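Local coordinates for hydroxyethylthiazole kinase (Pyrococcus horikoshii, PDB 3HPD), which catalyses the ATP-dependent phosphorylation of the hydroxyl group of 4-methyl-5-beta-hydroxyethylthiazole, a magnesium-requiring step in thiamine diphosphate biosynthesis, at the interface of chains A and B. Coordinates in Å, arbitrary orientation; residue numbers count along the deposited sequence, not the author numbering. Chains: chain A/B, Hydroxyethylthiazole kinase.

Contact 1: the interface of chains A and B. Residues chain A 186, 189, 233-236; chain B 35-36, 243-244, 247-248.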
loop_
_atom_site.group_PDB
_atom_site.type_symbol
_atom_site.label_atom_id
_atom_site.label_comp_id
_atom_site.label_asym_id
_atom_site.label_seq_id
_atom_site.Cartn_x
_atom_site.Cartn_y
_atom_site.Cartn_z
ATOM N N LEU A 186 -16.403 3.505 13.378
ATOM C CA LEU A 186 -15.516 4.225 12.467
ATOM C C LEU A 186 -14.646 3.263 11.654
ATOM O O LEU A 186 -14.049 3.655 10.652
ATOM C CB LEU A 186 -14.635 5.227 13.227
ATOM C CG LEU A 186 -13.907 6.249 12.341
ATOM C CD1 LEU A 186 -14.925 7.014 11.498
ATOM C CD2 LEU A 186 -13.109 7.210 13.202
ATOM N N ARG A 189 -14.899 3.205 8.024
ATOM C CA ARG A 189 -14.292 4.225 7.172
ATOM C C ARG A 189 -12.808 3.986 6.917
ATOM O O ARG A 189 -12.109 4.855 6.393
ATOM C CB ARG A 189 -14.493 5.619 7.776
ATOM C CG ARG A 189 -15.949 6.021 7.940
ATOM C CD ARG A 189 -16.752 5.811 6.660
ATOM N NE ARG A 189 -18.080 6.406 6.768
ATOM C CZ ARG A 189 -18.395 7.622 6.331
ATOM N NH1 ARG A 189 -17.479 8.376 5.738
ATOM N NH2 ARG A 189 -19.624 8.090 6.508
ATOM N N LYS A 233 -10.992 10.970 16.241
ATOM C CA LYS A 233 -12.375 10.876 15.780
ATOM C C LYS A 233 -12.570 10.850 14.266
ATOM O O LYS A 233 -13.699 10.703 13.790
ATOM C CB LYS A 233 -13.179 12.048 16.347
ATOM C CG LYS A 233 -13.029 12.254 17.847
ATOM C CD LYS A 233 -13.703 11.147 18.629
ATOM C CE LYS A 233 -13.536 11.343 20.128
ATOM N NZ LYS A 233 -12.104 11.284 20.534
ATOM N N TYR A 234 -11.485 10.993 13.512
ATOM C CA TYR A 234 -11.572 11.019 12.053
ATOM C C TYR A 234 -10.755 9.885 11.430
ATOM O O TYR A 234 -9.723 9.493 11.968
ATOM C CB TYR A 234 -11.117 12.394 11.572
ATOM C CG TYR A 234 -11.746 13.489 12.410
ATOM C CD1 TYR A 234 -13.129 13.696 12.403
ATOM C CD2 TYR A 234 -10.968 14.279 13.256
ATOM C CE1 TYR A 234 -13.720 14.664 13.224
ATOM C CE2 TYR A 234 -11.549 15.247 14.079
ATOM C CZ TYR A 234 -12.920 15.432 14.057
ATOM O OH TYR A 234 -13.489 16.391 14.867
ATOM N N PRO A 235 -11.209 9.356 10.275
ATOM C CA PRO A 235 -10.604 8.250 9.517
ATOM C C PRO A 235 -9.089 8.145 9.374
ATOM O O PRO A 235 -8.527 7.068 9.582
ATOM C CB PRO A 235 -11.300 8.337 8.160
ATOM C CG PRO A 235 -12.633 8.890 8.497
ATOM C CD PRO A 235 -12.279 9.984 9.479
ATOM N N GLY A 236 -8.430 9.236 8.996
ATOM C CA GLY A 236 -6.987 9.195 8.829
ATOM C C GLY A 236 -6.234 8.985 10.131
ATOM O O GLY A 236 -5.436 8.052 10.261
ATOM N N LEU B 35 -13.514 6.016 1.128
ATOM C CA LEU B 35 -14.266 5.737 2.354
ATOM C C LEU B 35 -14.444 6.999 3.204
ATOM O O LEU B 35 -15.514 7.234 3.760
ATOM C CB LEU B 35 -13.568 4.653 3.183
ATOM C CG LEU B 35 -13.651 3.216 2.654
ATOM C CD1 LEU B 35 -12.762 2.321 3.508
ATOM C CD2 LEU B 35 -15.093 2.720 2.678
ATOM N N ALA B 36 -13.396 7.810 3.302
ATOM C CA ALA B 36 -13.473 9.037 4.091
ATOM C C ALA B 36 -14.514 9.990 3.510
ATOM O O ALA B 36 -15.259 10.632 4.254
ATOM C CB ALA B 36 -12.103 9.720 4.139
ATOM N N TYR B 243 -7.306 12.484 4.797
ATOM C CA TYR B 243 -8.452 11.602 5.011
ATOM C C TYR B 243 -9.380 12.198 6.056
ATOM O O TYR B 243 -10.602 12.110 5.931
ATOM C CB TYR B 243 -7.977 10.230 5.485
ATOM C CG TYR B 243 -6.985 9.604 4.544
ATOM C CD1 TYR B 243 -7.397 9.060 3.325
ATOM C CD2 TYR B 243 -5.624 9.596 4.845
ATOM C CE1 TYR B 243 -6.477 8.525 2.427
ATOM C CE2 TYR B 243 -4.691 9.061 3.950
ATOM C CZ TYR B 243 -5.126 8.528 2.746
ATOM O OH TYR B 243 -4.217 7.981 1.865
ATOM N N ASP B 244 -8.798 12.790 7.095
ATOM C CA ASP B 244 -9.598 13.395 8.151
ATOM C C ASP B 244 -10.528 14.447 7.575
ATOM O O ASP B 244 -11.714 14.488 7.909
ATOM C CB ASP B 244 -8.705 14.049 9.210
ATOM C CG ASP B 244 -8.032 13.036 10.111
ATOM O OD1 ASP B 244 -8.244 11.821 9.915
ATOM O OD2 ASP B 244 -7.294 13.459 11.021
ATOM N N TYR B 247 -13.446 13.562 5.223
ATOM C CA TYR B 247 -14.535 13.093 6.075
ATOM C C TYR B 247 -15.255 14.261 6.757
ATOM O O TYR B 247 -16.484 14.283 6.836
ATOM C CB TYR B 247 -13.964 12.160 7.146
ATOM C CG TYR B 247 -14.963 11.622 8.146
ATOM C CD1 TYR B 247 -15.798 10.550 7.827
ATOM C CD2 TYR B 247 -15.049 12.163 9.429
ATOM C CE1 TYR B 247 -16.688 10.027 8.763
ATOM C CE2 TYR B 247 -15.935 11.648 10.373
ATOM C CZ TYR B 247 -16.749 10.580 10.034
ATOM O OH TYR B 247 -17.614 10.058 10.975
ATOM N N ARG B 248 -14.482 15.229 7.244
ATOM C CA ARG B 248 -15.040 16.383 7.951
ATOM C C ARG B 248 -15.623 17.489 7.081
ATOM O O ARG B 248 -16.513 18.217 7.519
ATOM C CB ARG B 248 -13.980 17.006 8.864
ATOM C CG ARG B 248 -13.441 16.082 9.934
ATOM C CD ARG B 248 -12.418 16.801 10.809
ATOM N NE ARG B 248 -13.021 17.887 11.578
ATOM C CZ ARG B 248 -12.353 18.677 12.415
ATOM N NH1 ARG B 248 -11.053 18.511 12.594
ATOM N NH2 ARG B 248 -12.991 19.630 13.079
HETATM O O HOH W 1 -18.310 11.173 4.893
#
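Two CH-pi contacts carry most of this patch, a helix-start-to-helix-end contact between subunits of the deposited trimer. A:Tyr234 lies flat against the side chain of B:Arg248, its ring and the guanidinium only 5° from parallel. The methylene CD of B:Arg248 sits over the middle of the ring, 3.4 Å from the centroid of A:Tyr234, and a bend at chi3 turns the guanidinium so that one face lies over the phenolic OH. The aliphatic CB of A:Lys233 backs the opposite face of the tyrosine. In the second, CD of A:Pro235 presses on one face of the B:Tyr247 ring, nearer the rim than the centre, reaching 3.4 Å from CG of B:Tyr247. The ring projects there because CG of B:Tyr247 stands anti to the backbone N (chi1 178°).

A:Arg189 crosses the same tyrosine at about a right angle, edge to face: the CE1 rim of B:Tyr247 lies over the guanidinium, and CZ of A:Arg189 is 3.8 Å from CE1 of B:Tyr247.

Among the polar contacts, the backbone N of A:Gly236 donates to the carboxylate OD1 of B:Asp244 at 2.7 Å, approaching nearly along the C-O axis with a bent angle of 116° at the hydrogen. The carboxylate thus faces the first turn of helix 235-248 of chain A, whose dipole would probably favour its ionised form. NH1 of A:Arg189 makes a weak bond to the backbone O of B:Leu35 at 3.0 Å, and reaches the backbone O of B:Ala36 through water 1.

In the fold, the start of helix 235-248 and 3-10 helix 185-189 of chain A meet the C-terminal turns of helix 235-248 and the end of helix 27-37 of chain B.

Contact 2: the interface of chains A and B. Residues chain A 65-68, 99, 101-102; chain B 43-46, 48-49, 53.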
loop_
_atom_site.group_PDB
_atom_site.type_symbol
_atom_site.label_atom_id
_atom_site.label_comp_id
_atom_site.label_asym_id
_atom_site.label_seq_id
_atom_site.Cartn_x
_atom_site.Cartn_y
_atom_site.Cartn_z
ATOM N N GLY A 65 -9.047 -10.724 -1.633
ATOM C CA GLY A 65 -9.503 -9.388 -2.000
ATOM C C GLY A 65 -9.240 -8.876 -3.410
ATOM O O GLY A 65 -10.080 -8.180 -3.988
ATOM N N THR A 66 -8.074 -9.191 -3.962
ATOM C CA THR A 66 -7.728 -8.743 -5.310
ATOM C C THR A 66 -7.150 -9.900 -6.113
ATOM O O THR A 66 -6.145 -9.748 -6.801
ATOM C CB THR A 66 -6.680 -7.605 -5.281
ATOM O OG1 THR A 66 -5.508 -8.051 -4.587
ATOM C CG2 THR A 66 -7.245 -6.367 -4.585
ATOM N N LEU A 67 -7.797 -11.055 -6.038
ATOM C CA LEU A 67 -7.309 -12.232 -6.743
ATOM C C LEU A 67 -7.446 -12.217 -8.260
ATOM O O LEU A 67 -8.161 -11.398 -8.833
ATOM C CB LEU A 67 -8.004 -13.493 -6.213
ATOM C CG LEU A 67 -9.538 -13.587 -6.139
ATOM C CD1 LEU A 67 -10.219 -12.586 -7.059
ATOM C CD2 LEU A 67 -9.956 -15.013 -6.482
ATOM N N ASP A 68 -6.717 -13.129 -8.892
ATOM C CA ASP A 68 -6.770 -13.346 -10.332
ATOM C C ASP A 68 -6.351 -14.804 -10.523
ATOM O O ASP A 68 -6.080 -15.496 -9.535
ATOM C CB ASP A 68 -5.878 -12.366 -11.127
ATOM C CG ASP A 68 -4.408 -12.423 -10.743
ATOM O OD1 ASP A 68 -3.891 -13.521 -10.454
ATOM O OD2 ASP A 68 -3.761 -11.352 -10.766
ATOM N N THR A 99 -19.089 -11.931 -6.485
ATOM C CA THR A 99 -18.783 -12.474 -7.806
ATOM C C THR A 99 -18.653 -13.980 -7.648
ATOM O O THR A 99 -18.235 -14.462 -6.593
ATOM C CB THR A 99 -17.459 -11.920 -8.394
ATOM O OG1 THR A 99 -16.344 -12.435 -7.653
ATOM C CG2 THR A 99 -17.447 -10.393 -8.354
ATOM N N PHE A 101 -16.593 -15.867 -9.118
ATOM C CA PHE A 101 -15.164 -16.158 -9.060
ATOM C C PHE A 101 -14.673 -16.222 -7.614
ATOM O O PHE A 101 -13.958 -17.148 -7.235
ATOM C CB PHE A 101 -14.390 -15.088 -9.844
ATOM C CG PHE A 101 -12.913 -15.361 -9.977
ATOM C CD1 PHE A 101 -12.449 -16.623 -10.340
ATOM C CD2 PHE A 101 -11.984 -14.338 -9.779
ATOM C CE1 PHE A 101 -11.083 -16.863 -10.509
ATOM C CE2 PHE A 101 -10.618 -14.567 -9.947
ATOM C CZ PHE A 101 -10.166 -15.833 -10.312
ATOM N N ARG A 102 -15.068 -15.243 -6.805
ATOM C CA ARG A 102 -14.653 -15.207 -5.407
ATOM C C ARG A 102 -15.321 -16.296 -4.580
ATOM O O ARG A 102 -14.699 -16.887 -3.700
ATOM C CB ARG A 102 -14.943 -13.828 -4.814
ATOM C CG ARG A 102 -14.146 -12.753 -5.516
ATOM C CD ARG A 102 -14.415 -11.372 -4.983
ATOM N NE ARG A 102 -13.606 -10.406 -5.714
ATOM C CZ ARG A 102 -12.846 -9.483 -5.143
ATOM N NH1 ARG A 102 -12.790 -9.395 -3.819
ATOM N NH2 ARG A 102 -12.132 -8.659 -5.896
ATOM N N MET B 43 -11.567 -2.793 -5.320
ATOM C CA MET B 43 -10.453 -2.952 -6.244
ATOM C C MET B 43 -10.496 -4.371 -6.801
ATOM O O MET B 43 -10.426 -5.344 -6.048
ATOM C CB MET B 43 -9.119 -2.713 -5.527
ATOM C CG MET B 43 -8.707 -1.243 -5.416
ATOM S SD MET B 43 -9.892 -0.215 -4.532
ATOM C CE MET B 43 -9.065 1.379 -4.596
ATOM N N ALA B 44 -10.633 -4.486 -8.118
ATOM C CA ALA B 44 -10.691 -5.787 -8.773
ATOM C C ALA B 44 -10.213 -5.647 -10.211
ATOM O O ALA B 44 -10.477 -4.637 -10.868
ATOM C CB ALA B 44 -12.112 -6.328 -8.742
ATOM N N HIS B 45 -9.522 -6.667 -10.706
ATOM C CA HIS B 45 -8.991 -6.623 -12.062
ATOM C C HIS B 45 -9.111 -7.942 -12.828
ATOM O O HIS B 45 -8.981 -7.960 -14.049
ATOM C CB HIS B 45 -7.514 -6.223 -12.017
ATOM C CG HIS B 45 -6.644 -7.231 -11.331
ATOM N ND1 HIS B 45 -6.647 -7.405 -9.965
ATOM C CD2 HIS B 45 -5.795 -8.160 -11.830
ATOM C CE1 HIS B 45 -5.837 -8.404 -9.650
ATOM N NE2 HIS B 45 -5.310 -8.878 -10.762
ATOM N N ALA B 46 -9.342 -9.043 -12.120
ATOM C CA ALA B 46 -9.429 -10.346 -12.777
ATOM C C ALA B 46 -10.487 -10.376 -13.872
ATOM O O ALA B 46 -11.645 -10.025 -13.646
ATOM C CB ALA B 46 -9.707 -11.443 -11.746
ATOM N N GLU B 48 -11.940 -12.743 -14.940
ATOM C CA GLU B 48 -12.970 -13.695 -14.546
ATOM C C GLU B 48 -14.116 -13.075 -13.745
ATOM O O GLU B 48 -15.154 -13.708 -13.568
ATOM C CB GLU B 48 -12.370 -14.848 -13.734
ATOM C CG GLU B 48 -11.502 -15.795 -14.540
ATOM C CD GLU B 48 -10.040 -15.394 -14.551
ATOM O OE1 GLU B 48 -9.741 -14.197 -14.357
ATOM O OE2 GLU B 48 -9.188 -16.282 -14.767
ATOM N N GLU B 49 -13.935 -11.849 -13.255
ATOM C CA GLU B 49 -14.988 -11.198 -12.481
ATOM C C GLU B 49 -15.267 -9.752 -12.886
ATOM O O GLU B 49 -16.082 -9.086 -12.254
ATOM C CB GLU B 49 -14.652 -11.233 -10.983
ATOM C CG GLU B 49 -13.503 -10.318 -10.573
ATOM C CD GLU B 49 -13.230 -10.350 -9.077
ATOM O OE1 GLU B 49 -14.028 -10.960 -8.332
ATOM O OE2 GLU B 49 -12.217 -9.758 -8.645
ATOM N N MET B 53 -18.365 -7.445 -11.410
ATOM C CA MET B 53 -17.971 -6.334 -10.553
ATOM C C MET B 53 -18.424 -4.984 -11.126
ATOM O O MET B 53 -18.913 -4.126 -10.392
ATOM C CB MET B 53 -16.452 -6.345 -10.344
ATOM C CG MET B 53 -16.010 -5.655 -9.065
ATOM S SD MET B 53 -16.755 -6.408 -7.595
ATOM C CE MET B 53 -15.475 -7.576 -7.102
HETATM O O HOH W 2 -9.649 -9.097 -9.237
HETATM O O HOH W 3 -16.955 -14.071 -11.372
#
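This is a polar interface between two copies of the kinase, built around a buttressed arginine-glutamate salt bridge, and it joins neighbouring subunits of the deposited trimer. A:Arg102, extended from CG to NE, grips the carboxylate of B:Glu49 side-on. NE meets OE1 of B:Glu49 at 2.7 Å and NH2 of A:Arg102 meets OE2 of B:Glu49 at 3.0 Å, both on syn lone pairs, with the two flat groups 19° from coplanar. The hydroxyl OG1 of A:Thr99 adds a second donor to OE1 of B:Glu49, at 2.8 Å. Within chain A, NH2 of A:Arg102 also donates to the carbonyl O of A:Gly65 at 2.8 Å, from above the carbonyl plane, which should steady the guanidinium. A methionine in place of A:Arg102 removes both N-H donors to B:Glu49, and the carboxylate, left with A:Thr99 and water 2 among the partners described, would probably hold the subunits together less firmly.

Alongside, CB of B:Glu48 sits over the centre of the A:Phe101 ring, whose rim at CE2 also touches CB of B:Ala46. Water 2 ties OE2 of B:Glu49 and the backbone N atoms of B:His45 and B:Ala46 to the carbonyl O of A:Leu67. B:Met43, an expected substrate-site residue, lies at the margin, so the interface may help shape that pocket.

Across the far end, the imidazole NE2 of B:His45 donates almost straight (166°) to the anti lone pair of A:Asp68 OD2 at 2.9 Å, the carboxylate turned perpendicular to the ring.

Contact 1 and contact 2 lie about 26 Å apart, measured between the centres of their C-alpha atoms, on the same A-B interface. They share no residues. In contact 1 both chains use helix 235-248, but opposite ends of it, and in contact 2 different segments face each other, so each patch is asymmetric, as suits a trimer of identical chains. In chain B the two are bridged by sequence: helix 27-37 ends in contact 1, and strand 40-43 leads into the loop of contact 2. Apolar packing and CH-pi contacts dominate contact 1 and charge pairing contact 2, and together they would fix the relative orientation of neighbouring subunits.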